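Local coordinates for protein pseudopodium-enriched atypical kinase 1 (Homo sapiens, PDB 6BHC) that is classed as a pseudokinase with an unusual catalytic cleft, forms kinase-fold dimers of a novel kind and probably acts in signalling more as a scaffold than as an efficient tyrosine kinase, at residues I284-M289 with Q326-C331; L175-V180 with E288-P293; H123-V128 with S144-I149. The protein carries 1 engineered substitution. All coordinates share one frame; numbering follows the deposited sequence.

Contact 1 of 3, residues I284-M289 with Q326-C331; sequences ILIYEM and QQLASC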
ATOM      1  N   ILE A 284     -12.109 -14.057  34.562  1.00 19.57           N
ATOM      2  CA  ILE A 284     -13.044 -13.228  35.317  1.00 20.17           C
ATOM      3  C   ILE A 284     -13.324 -11.929  34.574  1.00 27.13           C
ATOM      4  O   ILE A 284     -14.458 -11.435  34.564  1.00 40.35           O
ATOM      5  CB  ILE A 284     -12.496 -12.967  36.732  1.00 26.80           C
ATOM      6  CG1 ILE A 284     -12.405 -14.274  37.520  1.00 22.84           C
ATOM      7  CG2 ILE A 284     -13.359 -11.952  37.471  1.00 26.07           C
ATOM      8  CD1 ILE A 284     -11.912 -14.097  38.936  1.00 29.65           C
ATOM      9  N   LEU A 285     -12.299 -11.360  33.933  1.00 27.92           N
ATOM     10  CA  LEU A 285     -12.479 -10.099  33.221  1.00 25.84           C
ATOM     11  C   LEU A 285     -13.455 -10.237  32.061  1.00 31.37           C
ATOM     12  O   LEU A 285     -14.146  -9.271  31.718  1.00 32.90           O
ATOM     13  CB  LEU A 285     -11.133  -9.581  32.714  1.00 22.54           C
ATOM     14  CG  LEU A 285     -10.095  -9.211  33.771  1.00 26.51           C
ATOM     15  CD1 LEU A 285      -8.857  -8.633  33.106  1.00 22.13           C
ATOM     16  CD2 LEU A 285     -10.675  -8.233  34.780  1.00 29.90           C
ATOM     17  N   ILE A 286     -13.524 -11.419  31.444  1.00 23.59           N
ATOM     18  CA  ILE A 286     -14.446 -11.622  30.330  1.00 20.10           C
ATOM     19  C   ILE A 286     -15.883 -11.424  30.786  1.00 22.25           C
ATOM     20  O   ILE A 286     -16.682 -10.767  30.107  1.00 31.65           O
ATOM     21  CB  ILE A 286     -14.236 -13.013  29.705  1.00 20.59           C
ATOM     22  CG1 ILE A 286     -12.862 -13.098  29.042  1.00 16.48           C
ATOM     23  CG2 ILE A 286     -15.341 -13.319  28.703  1.00 17.79           C
ATOM     24  CD1 ILE A 286     -12.605 -14.415  28.348  1.00 20.60           C
ATOM     25  N   TYR A 287     -16.234 -11.983  31.945  1.00 18.77           N
ATOM     26  CA  TYR A 287     -17.573 -11.781  32.488  1.00 19.06           C
ATOM     27  C   TYR A 287     -17.827 -10.312  32.803  1.00 22.34           C
ATOM     28  O   TYR A 287     -18.896  -9.778  32.484  1.00 24.64           O
ATOM     29  CB  TYR A 287     -17.761 -12.637  33.740  1.00 19.49           C
ATOM     30  CG  TYR A 287     -18.098 -14.087  33.467  1.00 26.95           C
ATOM     31  CD1 TYR A 287     -17.110 -15.003  33.122  1.00 25.74           C
ATOM     32  CD2 TYR A 287     -19.406 -14.542  33.571  1.00 27.61           C
ATOM     33  CE1 TYR A 287     -17.420 -16.331  32.880  1.00 24.48           C
ATOM     34  CE2 TYR A 287     -19.725 -15.865  33.332  1.00 28.33           C
ATOM     35  CZ  TYR A 287     -18.731 -16.754  32.987  1.00 28.47           C
ATOM     36  OH  TYR A 287     -19.055 -18.069  32.751  1.00 31.73           O
ATOM     37  N   GLU A 288     -16.853  -9.642  33.423  1.00 19.17           N
ATOM     38  CA  GLU A 288     -17.054  -8.257  33.842  1.00 25.56           C
ATOM     39  C   GLU A 288     -17.164  -7.320  32.645  1.00 24.09           C
ATOM     40  O   GLU A 288     -18.000  -6.408  32.642  1.00 26.68           O
ATOM     41  CB  GLU A 288     -15.919  -7.826  34.772  1.00 23.64           C
ATOM     42  CG  GLU A 288     -15.902  -8.584  36.094  1.00 39.11           C
ATOM     43  CD  GLU A 288     -14.780  -8.145  37.017  1.00 43.41           C
ATOM     44  OE1 GLU A 288     -13.687  -7.806  36.517  1.00 45.20           O
ATOM     45  OE2 GLU A 288     -14.995  -8.139  38.248  1.00 49.69           O
ATOM     46  N   MET A 289     -16.335  -7.527  31.619  1.00 20.36           N
ATOM     47  CA  MET A 289     -16.431  -6.715  30.412  1.00 22.97           C
ATOM     48  C   MET A 289     -17.749  -6.924  29.678  1.00 32.49           C
ATOM     49  O   MET A 289     -18.177  -6.037  28.932  1.00 31.95           O
ATOM     50  CB  MET A 289     -15.259  -7.014  29.479  1.00 28.07           C
ATOM     51  CG  MET A 289     -13.915  -6.584  30.040  1.00 42.39           C
ATOM     52  SD  MET A 289     -12.564  -6.807  28.871  1.00 38.71           S
ATOM     53  CE  MET A 289     -13.012  -5.619  27.607  1.00 42.52           C
ATOM     54  N   GLN A 326     -17.639 -17.248  25.813  1.00 19.48           N
ATOM     55  CA  GLN A 326     -18.037 -18.172  26.869  1.00 27.20           C
ATOM     56  C   GLN A 326     -17.080 -19.353  26.949  1.00 32.01           C
ATOM     57  O   GLN A 326     -16.627 -19.728  28.037  1.00 29.08           O
ATOM     58  CB  GLN A 326     -19.467 -18.657  26.631  1.00 27.17           C
ATOM     59  CG  GLN A 326     -19.917 -19.755  27.582  1.00 30.89           C
ATOM     60  CD  GLN A 326     -20.286 -19.230  28.955  1.00 38.53           C
ATOM     61  OE1 GLN A 326     -21.464 -19.050  29.266  1.00 44.01           O
ATOM     62  NE2 GLN A 326     -19.281 -18.989  29.790  1.00 35.38           N
ATOM     63  N   GLN A 327     -16.758 -19.952  25.799  1.00 26.31           N
ATOM     64  CA  GLN A 327     -15.824 -21.072  25.783  1.00 28.37           C
ATOM     65  C   GLN A 327     -14.435 -20.634  26.230  1.00 25.56           C
ATOM     66  O   GLN A 327     -13.737 -21.376  26.930  1.00 32.50           O
ATOM     67  CB  GLN A 327     -15.777 -21.691  24.384  1.00 24.43           C
ATOM     68  CG  GLN A 327     -14.808 -22.857  24.236  1.00 37.21           C
ATOM     69  CD  GLN A 327     -15.247 -24.097  24.996  1.00 44.64           C
ATOM     70  OE1 GLN A 327     -16.395 -24.207  25.430  1.00 50.53           O
ATOM     71  NE2 GLN A 327     -14.328 -25.042  25.158  1.00 39.58           N
ATOM     72  N   LEU A 328     -14.023 -19.426  25.841  1.00 23.25           N
ATOM     73  CA  LEU A 328     -12.717 -18.919  26.250  1.00 18.35           C
ATOM     74  C   LEU A 328     -12.645 -18.731  27.760  1.00 22.71           C
ATOM     75  O   LEU A 328     -11.635 -19.069  28.387  1.00 25.43           O
ATOM     76  CB  LEU A 328     -12.423 -17.603  25.531  1.00 23.25           C
ATOM     77  CG  LEU A 328     -11.120 -16.910  25.927  1.00 30.27           C
ATOM     78  CD1 LEU A 328      -9.939 -17.819  25.636  1.00 25.63           C
ATOM     79  CD2 LEU A 328     -10.973 -15.579  25.205  1.00 29.01           C
ATOM     80  N   ALA A 329     -13.709 -18.193  28.360  1.00 18.71           N
ATOM     81  CA  ALA A 329     -13.725 -18.001  29.806  1.00 25.03           C
ATOM     82  C   ALA A 329     -13.710 -19.334  30.544  1.00 24.95           C
ATOM     83  O   ALA A 329     -12.995 -19.488  31.541  1.00 23.44           O
ATOM     84  CB  ALA A 329     -14.947 -17.176  30.211  1.00 22.10           C
ATOM     85  N   SER A 330     -14.488 -20.309  30.068  1.00 23.62           N
ATOM     86  CA  SER A 330     -14.519 -21.617  30.715  1.00 23.29           C
ATOM     87  C   SER A 330     -13.143 -22.269  30.711  1.00 21.08           C
ATOM     88  O   SER A 330     -12.758 -22.931  31.682  1.00 28.50           O
ATOM     89  CB  SER A 330     -15.542 -22.520  30.024  1.00 29.63           C
ATOM     90  OG  SER A 330     -16.823 -21.914  30.001  1.00 45.97           O
ATOM     91  N   CYS A 331     -12.386 -22.093  29.626  1.00 20.35           N
ATOM     92  CA  CYS A 331     -11.040 -22.653  29.565  1.00 28.72           C
ATOM     93  C   CYS A 331     -10.088 -21.907  30.490  1.00 31.07           C
ATOM     94  O   CYS A 331      -9.231 -22.523  31.136  1.00 29.42           O
ATOM     95  CB  CYS A 331     -10.521 -22.621  28.128  1.00 33.19           C
ATOM     96  SG  CYS A 331     -11.429 -23.681  26.980  1.00 37.51           S
TER

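Contact 2 of 3, residues L175-V180 with E288-P293; sequences LYERQV and EMLHLP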
ATOM      1  N   LEU A 175     -21.325  -4.708  17.911  1.00 24.08           N
ATOM      2  CA  LEU A 175     -20.241  -3.735  17.936  1.00 24.07           C
ATOM      3  C   LEU A 175     -19.524  -3.734  19.281  1.00 22.83           C
ATOM      4  O   LEU A 175     -18.290  -3.686  19.330  1.00 22.21           O
ATOM      5  CB  LEU A 175     -20.783  -2.343  17.610  1.00 30.61           C
ATOM      6  CG  LEU A 175     -19.763  -1.206  17.533  1.00 50.03           C
ATOM      7  CD1 LEU A 175     -18.606  -1.581  16.619  1.00 57.73           C
ATOM      8  CD2 LEU A 175     -20.430   0.075  17.053  1.00 54.63           C
ATOM      9  N   TYR A 176     -20.274  -3.797  20.382  1.00 25.01           N
ATOM     10  CA  TYR A 176     -19.640  -3.724  21.695  1.00 20.68           C
ATOM     11  C   TYR A 176     -18.817  -4.973  21.984  1.00 24.34           C
ATOM     12  O   TYR A 176     -17.676  -4.879  22.451  1.00 29.22           O
ATOM     13  CB  TYR A 176     -20.686  -3.510  22.792  1.00 19.06           C
ATOM     14  CG  TYR A 176     -20.074  -3.552  24.175  1.00 22.63           C
ATOM     15  CD1 TYR A 176     -19.377  -2.460  24.678  1.00 23.71           C
ATOM     16  CD2 TYR A 176     -20.166  -4.690  24.967  1.00 21.16           C
ATOM     17  CE1 TYR A 176     -18.801  -2.497  25.933  1.00 23.11           C
ATOM     18  CE2 TYR A 176     -19.594  -4.736  26.223  1.00 25.65           C
ATOM     19  CZ  TYR A 176     -18.914  -3.636  26.702  1.00 26.34           C
ATOM     20  OH  TYR A 176     -18.340  -3.674  27.952  1.00 27.32           O
ATOM     21  N   GLU A 177     -19.380  -6.155  21.722  1.00 24.35           N
ATOM     22  CA  GLU A 177     -18.667  -7.388  22.039  1.00 27.56           C
ATOM     23  C   GLU A 177     -17.485  -7.628  21.108  1.00 28.61           C
ATOM     24  O   GLU A 177     -16.590  -8.406  21.456  1.00 27.50           O
ATOM     25  CB  GLU A 177     -19.628  -8.579  22.007  1.00 21.83           C
ATOM     26  CG  GLU A 177     -20.745  -8.479  23.043  1.00 25.56           C
ATOM     27  CD  GLU A 177     -21.445  -9.802  23.303  1.00 32.85           C
ATOM     28  OE1 GLU A 177     -21.061 -10.821  22.691  1.00 27.96           O
ATOM     29  OE2 GLU A 177     -22.380  -9.821  24.131  1.00 33.32           O
ATOM     30  N   ARG A 178     -17.457  -6.982  19.939  1.00 23.58           N
ATOM     31  CA  ARG A 178     -16.252  -7.028  19.117  1.00 21.62           C
ATOM     32  C   ARG A 178     -15.152  -6.160  19.717  1.00 24.47           C
ATOM     33  O   ARG A 178     -13.979  -6.552  19.718  1.00 20.57           O
ATOM     34  CB  ARG A 178     -16.561  -6.595  17.683  1.00 19.08           C
ATOM     35  CG  ARG A 178     -15.352  -6.678  16.757  1.00 25.25           C
ATOM     36  CD  ARG A 178     -15.704  -6.413  15.300  1.00 22.53           C
ATOM     37  NE  ARG A 178     -14.525  -6.546  14.447  1.00 23.99           N
ATOM     38  CZ  ARG A 178     -14.136  -7.683  13.879  1.00 27.38           C
ATOM     39  NH1 ARG A 178     -14.836  -8.795  14.062  1.00 19.73           N
ATOM     40  NH2 ARG A 178     -13.048  -7.712  13.123  1.00 21.11           N
ATOM     41  N   GLN A 179     -15.509  -4.979  20.234  1.00 24.45           N
ATOM     42  CA  GLN A 179     -14.530  -4.156  20.940  1.00 19.02           C
ATOM     43  C   GLN A 179     -13.968  -4.883  22.153  1.00 20.22           C
ATOM     44  O   GLN A 179     -12.791  -4.709  22.490  1.00 29.43           O
ATOM     45  CB  GLN A 179     -15.156  -2.830  21.377  1.00 17.57           C
ATOM     46  CG  GLN A 179     -15.679  -1.960  20.248  1.00 27.67           C
ATOM     47  CD  GLN A 179     -16.247  -0.646  20.754  1.00 52.03           C
ATOM     48  OE1 GLN A 179     -15.510   0.224  21.216  1.00 67.47           O
ATOM     49  NE2 GLN A 179     -17.564  -0.503  20.680  1.00 50.02           N
ATOM     50  N   VAL A 180     -14.792  -5.692  22.823  1.00 18.79           N
ATOM     51  CA  VAL A 180     -14.307  -6.476  23.954  1.00 24.59           C
ATOM     52  C   VAL A 180     -13.231  -7.454  23.500  1.00 25.08           C
ATOM     53  O   VAL A 180     -12.185  -7.590  24.144  1.00 27.13           O
ATOM     54  CB  VAL A 180     -15.481  -7.192  24.649  1.00 17.34           C
ATOM     55  CG1 VAL A 180     -14.970  -8.232  25.633  1.00 16.35           C
ATOM     56  CG2 VAL A 180     -16.364  -6.180  25.359  1.00 15.99           C
ATOM     57  N   GLU A 288     -16.853  -9.642  33.423  1.00 19.17           N
ATOM     58  CA  GLU A 288     -17.054  -8.257  33.842  1.00 25.56           C
ATOM     59  C   GLU A 288     -17.164  -7.320  32.645  1.00 24.09           C
ATOM     60  O   GLU A 288     -18.000  -6.408  32.642  1.00 26.68           O
ATOM     61  CB  GLU A 288     -15.919  -7.826  34.772  1.00 23.64           C
ATOM     62  CG  GLU A 288     -15.902  -8.584  36.094  1.00 39.11           C
ATOM     63  CD  GLU A 288     -14.780  -8.145  37.017  1.00 43.41           C
ATOM     64  OE1 GLU A 288     -13.687  -7.806  36.517  1.00 45.20           O
ATOM     65  OE2 GLU A 288     -14.995  -8.139  38.248  1.00 49.69           O
ATOM     66  N   MET A 289     -16.335  -7.527  31.619  1.00 20.36           N
ATOM     67  CA  MET A 289     -16.431  -6.715  30.412  1.00 22.97           C
ATOM     68  C   MET A 289     -17.749  -6.924  29.678  1.00 32.49           C
ATOM     69  O   MET A 289     -18.177  -6.037  28.932  1.00 31.95           O
ATOM     70  CB  MET A 289     -15.259  -7.014  29.479  1.00 28.07           C
ATOM     71  CG  MET A 289     -13.915  -6.584  30.040  1.00 42.39           C
ATOM     72  SD  MET A 289     -12.564  -6.807  28.871  1.00 38.71           S
ATOM     73  CE  MET A 289     -13.012  -5.619  27.607  1.00 42.52           C
ATOM     74  N   LEU A 290     -18.400  -8.070  29.870  1.00 21.68           N
ATOM     75  CA  LEU A 290     -19.721  -8.316  29.314  1.00 27.51           C
ATOM     76  C   LEU A 290     -20.837  -7.903  30.267  1.00 26.16           C
ATOM     77  O   LEU A 290     -21.961  -8.405  30.148  1.00 29.83           O
ATOM     78  CB  LEU A 290     -19.865  -9.790  28.932  1.00 17.15           C
ATOM     79  CG  LEU A 290     -18.912 -10.244  27.827  1.00 26.26           C
ATOM     80  CD1 LEU A 290     -19.083 -11.727  27.548  1.00 25.27           C
ATOM     81  CD2 LEU A 290     -19.124  -9.424  26.560  1.00 25.95           C
ATOM     82  N   HIS A 291     -20.542  -7.007  31.211  1.00 21.76           N
ATOM     83  CA  HIS A 291     -21.524  -6.476  32.157  1.00 25.53           C
ATOM     84  C   HIS A 291     -22.151  -7.578  33.005  1.00 24.49           C
ATOM     85  O   HIS A 291     -23.325  -7.506  33.377  1.00 27.73           O
ATOM     86  CB  HIS A 291     -22.600  -5.660  31.436  1.00 22.55           C
ATOM     87  CG  HIS A 291     -22.059  -4.461  30.723  1.00 26.12           C
ATOM     88  ND1 HIS A 291     -21.840  -4.439  29.363  1.00 26.21           N
ATOM     89  CD2 HIS A 291     -21.667  -3.250  31.186  1.00 25.59           C
ATOM     90  CE1 HIS A 291     -21.351  -3.262  29.016  1.00 21.63           C
ATOM     91  NE2 HIS A 291     -21.235  -2.522  30.104  1.00 27.66           N
ATOM     92  N   LEU A 292     -21.370  -8.599  33.321  1.00 26.36           N
ATOM     93  CA  LEU A 292     -21.778  -9.650  34.231  1.00 35.98           C
ATOM     94  C   LEU A 292     -20.937  -9.590  35.502  1.00 33.47           C
ATOM     95  O   LEU A 292     -19.794  -9.124  35.470  1.00 40.55           O
ATOM     96  CB  LEU A 292     -21.626 -11.032  33.585  1.00 35.10           C
ATOM     97  CG  LEU A 292     -22.341 -11.233  32.248  1.00 31.62           C
ATOM     98  CD1 LEU A 292     -21.975 -12.580  31.646  1.00 34.46           C
ATOM     99  CD2 LEU A 292     -23.845 -11.108  32.426  1.00 26.35           C
ATOM    100  N   PRO A 293     -21.468 -10.038  36.634  1.00 38.46           N
ATOM    101  CA  PRO A 293     -20.667 -10.038  37.861  1.00 38.67           C
ATOM    102  C   PRO A 293     -19.551 -11.068  37.794  1.00 33.36           C
ATOM    103  O   PRO A 293     -19.536 -11.962  36.944  1.00 27.51           O
ATOM    104  CB  PRO A 293     -21.684 -10.389  38.953  1.00 41.43           C
ATOM    105  CG  PRO A 293     -22.756 -11.136  38.239  1.00 45.24           C
ATOM    106  CD  PRO A 293     -22.836 -10.531  36.866  1.00 44.88           C
TER

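Contact 3 of 3, residues H123-V128 with S144-I149; sequences HFLAEV and SHVVVI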
ATOM      1  N   HIS A 123      10.485   9.470  37.465  1.00 38.74           N
ATOM      2  CA  HIS A 123       9.679   9.494  38.677  1.00 43.11           C
ATOM      3  C   HIS A 123      10.447  10.243  39.756  1.00 49.46           C
ATOM      4  O   HIS A 123      11.675  10.347  39.708  1.00 42.19           O
ATOM      5  CB  HIS A 123       9.327   8.079  39.146  1.00 37.78           C
ATOM      6  CG  HIS A 123      10.516   7.188  39.314  1.00 50.88           C
ATOM      7  ND1 HIS A 123      11.349   7.256  40.409  1.00 48.63           N
ATOM      8  CD2 HIS A 123      11.017   6.211  38.521  1.00 51.80           C
ATOM      9  CE1 HIS A 123      12.310   6.357  40.287  1.00 51.80           C
ATOM     10  NE2 HIS A 123      12.131   5.710  39.149  1.00 55.10           N
ATOM     11  N   PHE A 124       9.705  10.761  40.732  1.00 49.17           N
ATOM     12  CA  PHE A 124      10.296  11.532  41.820  1.00 48.61           C
ATOM     13  C   PHE A 124       9.270  11.670  42.936  1.00 49.79           C
ATOM     14  O   PHE A 124       8.081  11.393  42.753  1.00 45.78           O
ATOM     15  CB  PHE A 124      10.767  12.911  41.342  1.00 43.73           C
ATOM     16  CG  PHE A 124       9.680  13.748  40.724  1.00 42.63           C
ATOM     17  CD1 PHE A 124       9.393  13.646  39.373  1.00 51.01           C
ATOM     18  CD2 PHE A 124       8.949  14.639  41.494  1.00 53.33           C
ATOM     19  CE1 PHE A 124       8.393  14.414  38.802  1.00 52.64           C
ATOM     20  CE2 PHE A 124       7.949  15.410  40.929  1.00 53.31           C
ATOM     21  CZ  PHE A 124       7.671  15.298  39.582  1.00 53.25           C
ATOM     22  N   LEU A 125       9.750  12.100  44.100  1.00 49.66           N
ATOM     23  CA  LEU A 125       8.893  12.431  45.227  1.00 50.09           C
ATOM     24  C   LEU A 125       8.513  13.903  45.173  1.00 51.81           C
ATOM     25  O   LEU A 125       9.286  14.747  44.711  1.00 59.46           O
ATOM     26  CB  LEU A 125       9.593  12.127  46.553  1.00 55.31           C
ATOM     27  CG  LEU A 125      10.014  10.681  46.815  1.00 55.51           C
ATOM     28  CD1 LEU A 125      10.806  10.586  48.110  1.00 54.86           C
ATOM     29  CD2 LEU A 125       8.797   9.771  46.861  1.00 46.56           C
ATOM     30  N   ALA A 126       7.311  14.211  45.655  1.00 53.12           N
ATOM     31  CA  ALA A 126       6.832  15.585  45.620  1.00 56.32           C
ATOM     32  C   ALA A 126       5.699  15.756  46.618  1.00 57.13           C
ATOM     33  O   ALA A 126       4.922  14.830  46.863  1.00 56.99           O
ATOM     34  CB  ALA A 126       6.358  15.979  44.216  1.00 52.75           C
ATOM     35  N   GLU A 127       5.613  16.958  47.186  1.00 55.56           N
ATOM     36  CA  GLU A 127       4.499  17.332  48.050  1.00 58.42           C
ATOM     37  C   GLU A 127       3.323  17.743  47.174  1.00 56.75           C
ATOM     38  O   GLU A 127       3.389  18.752  46.465  1.00 60.26           O
ATOM     39  CB  GLU A 127       4.906  18.459  48.995  1.00 60.97           C
ATOM     40  CG  GLU A 127       5.980  18.078  49.998  1.00 72.41           C
ATOM     41  CD  GLU A 127       6.373  19.232  50.901  1.00 91.55           C
ATOM     42  OE1 GLU A 127       6.005  20.384  50.590  1.00 96.82           O
ATOM     43  OE2 GLU A 127       7.046  18.988  51.923  1.00 96.74           O
ATOM     44  N   VAL A 128       2.249  16.962  47.214  1.00 57.32           N
ATOM     45  CA  VAL A 128       1.093  17.180  46.349  1.00 62.34           C
ATOM     46  C   VAL A 128      -0.057  17.724  47.190  1.00 65.47           C
ATOM     47  O   VAL A 128      -0.301  17.219  48.296  1.00 64.47           O
ATOM     48  CB  VAL A 128       0.692  15.883  45.626  1.00 59.49           C
ATOM     49  CG1 VAL A 128      -0.424  16.141  44.623  1.00 59.03           C
ATOM     50  CG2 VAL A 128       1.896  15.265  44.938  1.00 57.02           C
ATOM     51  N   SER A 144       3.866  13.868  51.089  1.00 69.68           N
ATOM     52  CA  SER A 144       4.742  13.520  49.981  1.00 60.63           C
ATOM     53  C   SER A 144       4.259  12.242  49.311  1.00 62.81           C
ATOM     54  O   SER A 144       3.902  11.269  49.982  1.00 66.45           O
ATOM     55  CB  SER A 144       6.182  13.346  50.467  1.00 65.78           C
ATOM     56  OG  SER A 144       7.041  13.000  49.394  1.00 69.06           O
ATOM     57  N   HIS A 145       4.249  12.251  47.980  1.00 51.46           N
ATOM     58  CA  HIS A 145       3.788  11.119  47.193  1.00 45.52           C
ATOM     59  C   HIS A 145       4.777  10.835  46.072  1.00 46.85           C
ATOM     60  O   HIS A 145       5.562  11.699  45.669  1.00 44.64           O
ATOM     61  CB  HIS A 145       2.393  11.371  46.602  1.00 45.34           C
ATOM     62  CG  HIS A 145       1.306  11.444  47.629  1.00 50.23           C
ATOM     63  ND1 HIS A 145       0.436  10.402  47.865  1.00 51.44           N
ATOM     64  CD2 HIS A 145       0.950  12.433  48.482  1.00 55.99           C
ATOM     65  CE1 HIS A 145      -0.411  10.747  48.821  1.00 53.95           C
ATOM     66  NE2 HIS A 145      -0.119  11.974  49.212  1.00 55.14           N
ATOM     67  N   VAL A 146       4.727   9.605  45.570  1.00 45.46           N
ATOM     68  CA  VAL A 146       5.530   9.211  44.419  1.00 43.73           C
ATOM     69  C   VAL A 146       4.826   9.691  43.156  1.00 41.50           C
ATOM     70  O   VAL A 146       3.671   9.332  42.903  1.00 38.05           O
ATOM     71  CB  VAL A 146       5.749   7.692  44.385  1.00 40.24           C
ATOM     72  CG1 VAL A 146       6.542   7.299  43.145  1.00 29.68           C
ATOM     73  CG2 VAL A 146       6.458   7.229  45.648  1.00 48.56           C
ATOM     74  N   VAL A 147       5.516  10.506  42.366  1.00 41.02           N
ATOM     75  CA  VAL A 147       4.978  11.059  41.129  1.00 39.95           C
ATOM     76  C   VAL A 147       5.709  10.418  39.961  1.00 31.55           C
ATOM     77  O   VAL A 147       6.944  10.443  39.905  1.00 34.42           O
ATOM     78  CB  VAL A 147       5.112  12.591  41.090  1.00 45.49           C
ATOM     79  CG1 VAL A 147       4.645  13.128  39.748  1.00 36.12           C
ATOM     80  CG2 VAL A 147       4.322  13.221  42.228  1.00 33.28           C
ATOM     81  N   VAL A 148       4.951   9.844  39.032  1.00 27.65           N
ATOM     82  CA  VAL A 148       5.494   9.190  37.850  1.00 28.41           C
ATOM     83  C   VAL A 148       5.031   9.958  36.620  1.00 32.95           C
ATOM     84  O   VAL A 148       3.888  10.424  36.563  1.00 35.35           O
ATOM     85  CB  VAL A 148       5.062   7.710  37.777  1.00 26.94           C
ATOM     86  CG1 VAL A 148       5.723   7.010  36.600  1.00 24.16           C
ATOM     87  CG2 VAL A 148       5.392   6.998  39.082  1.00 29.72           C
ATOM     88  N   ILE A 149       5.924  10.099  35.644  1.00 26.71           N
ATOM     89  CA  ILE A 149       5.638  10.806  34.400  1.00 30.37           C
ATOM     90  C   ILE A 149       5.583   9.786  33.272  1.00 31.44           C
ATOM     91  O   ILE A 149       6.448   8.905  33.181  1.00 43.80           O
ATOM     92  CB  ILE A 149       6.693  11.890  34.112  1.00 31.12           C
ATOM     93  CG1 ILE A 149       6.886  12.784  35.339  1.00 31.85           C
ATOM     94  CG2 ILE A 149       6.288  12.727  32.909  1.00 29.22           C
ATOM     95  CD1 ILE A 149       5.618  13.468  35.798  1.00 40.49           C
TER

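Contact 1 of 3, residues I284-M289 with Q326-C331
The phenol oxygen of Tyr287 is gripped by two groups: Gln326 NE2 donates to OH at 3.1 Å with an N-H...O angle of 158°, and the backbone O of Pro313, in the loop ahead of helix 322-332, is hydrogen-bonded to it as well. Tyr287 OH lies in the plane of the Gln326 amide, which is turned 59° from the phenol ring. A bend at chi2 (77°) brings CD of Gln326 back toward the ring, while its OE1 bonds to Ile315 N, so both ends of the amide are engaged and its flip is settled. Closer to the two backbones the contact is apolar. Ala329 CB touches Tyr287 CE1 at 3.7 Å, and CD1 of Ile286 meets Leu328 CD2 at 3.7 Å, the two side chains crossing at about a right angle. An alanine at Tyr287 would probably leave Gln326 NE2 and Pro313 O without this partner and open a gap beside Ala329 CB. These residues join the helices called F and H in protein kinases; the axes of segments 284-289 and 326-331 approach to 9.3 Å. A buried hydroxyl and amide, bonded to each other and to the loop, probably help to fix the register of the two helices beside their apolar contacts.

Contact 2 of 3, residues L175-V180 with E288-P293
The backbones come nearest at Val180 and Met289, whose CA atoms are 6.8 Å apart, where helix 173-194 passes the C-terminal end of helix 277-289. Tyr176 reaches across: its CG is anti to the backbone N (chi1 175°), and its OH donates to Met289 O at 2.6 Å, the acceptor lying at the ring edge near the ring plane and the donor lying in the carbonyl plane. His291 CE1 sits 3.2 Å from the same Tyr176 OH, the rings meeting obliquely with their planes 32° apart. The imidazole is held by His169 at ND1 and by Val162 O at NE2. This histidine, with positive phi, is the C-prime residue of a Schellman motif that ends helix F, and its ring lies beside that of Tyr176 on helix E; these two helices belong to the C-lobe of the kinase fold. Farther along, Val180 and Met289 run alongside in opposite senses, and beyond the bend at chi3 (66°) Met289 CE lies 3.8 Å from Val180 CG1. Leu290 CD2 lies 4.0 Å from Glu177 CG, across the aliphatic part of the glutamate, whose carboxylate is hydrogen-bonded to Ser319, Ser322 and His169.

Contact 3 of 3, residues H123-V128 with S144-I149
Phe124 holds CG in the crowded position between its backbone N and carbonyl carbon (chi1 58°), while Val147 has CG1 anti to its own N (chi1 176°), and the two side chains run alongside in the same sense from neighbouring strands. Val147 CB stands over one face of the phenyl ring, 3.9 Å above its plane and offset toward the rim, in a CH-pi contact. The CG1 branch of the valine reaches Phe124 CZ at 3.7 Å, and the other branch, CG2, rests 4.0 Å from Ala126 CB. Ile149 adds its CG1 obliquely to the ring, and Phe49 and Phe57 contribute further aromatic neighbours to Phe124. On the opposite face of the sheet, Leu125 CD2 meets Val146 CG2 at 3.7 Å, the pair crossing at a slant.

Paired backbone bonds fix this register. Phe124 and Val147 form an antiparallel hydrogen-bonded pair, with Phe124 N to Val147 O at 2.9 Å and Val147 N to Phe124 O at 2.7 Å. Ala126 and His145 repeat the pattern, with His145 N to Ala126 O at 2.9 Å. Strand 143-150 is flanked in turn by strand 85-91, where Val147 touches Val88 and Ile149 touches Tyr86. This succession of antiparallel strands is the sheet of the kinase N-lobe, in which strands 123-128 and 143-150 correspond to the ones called beta4 and beta5.

Contact 3 comes first along the chain, in the antiparallel sheet of the N-lobe; contacts 1 and 2 lie in the helical C-lobe, with centres 37 and 35 Å from that of contact 3 and no touch to it. Contact 2 opens at 175-180 and closes on 288-293, overlapping segment 284-289, from which contact 1 runs on to 326-331. Their centres are only 10 Å apart, and they share helix 277-289. One side of that helix meets helix 322-332; it also packs on helix 173-194, contact 2 lying at its C-terminal end. Helix F thus serves as a common core element of the C-lobe, and the pseudokinase retains both lobes of the kinase fold.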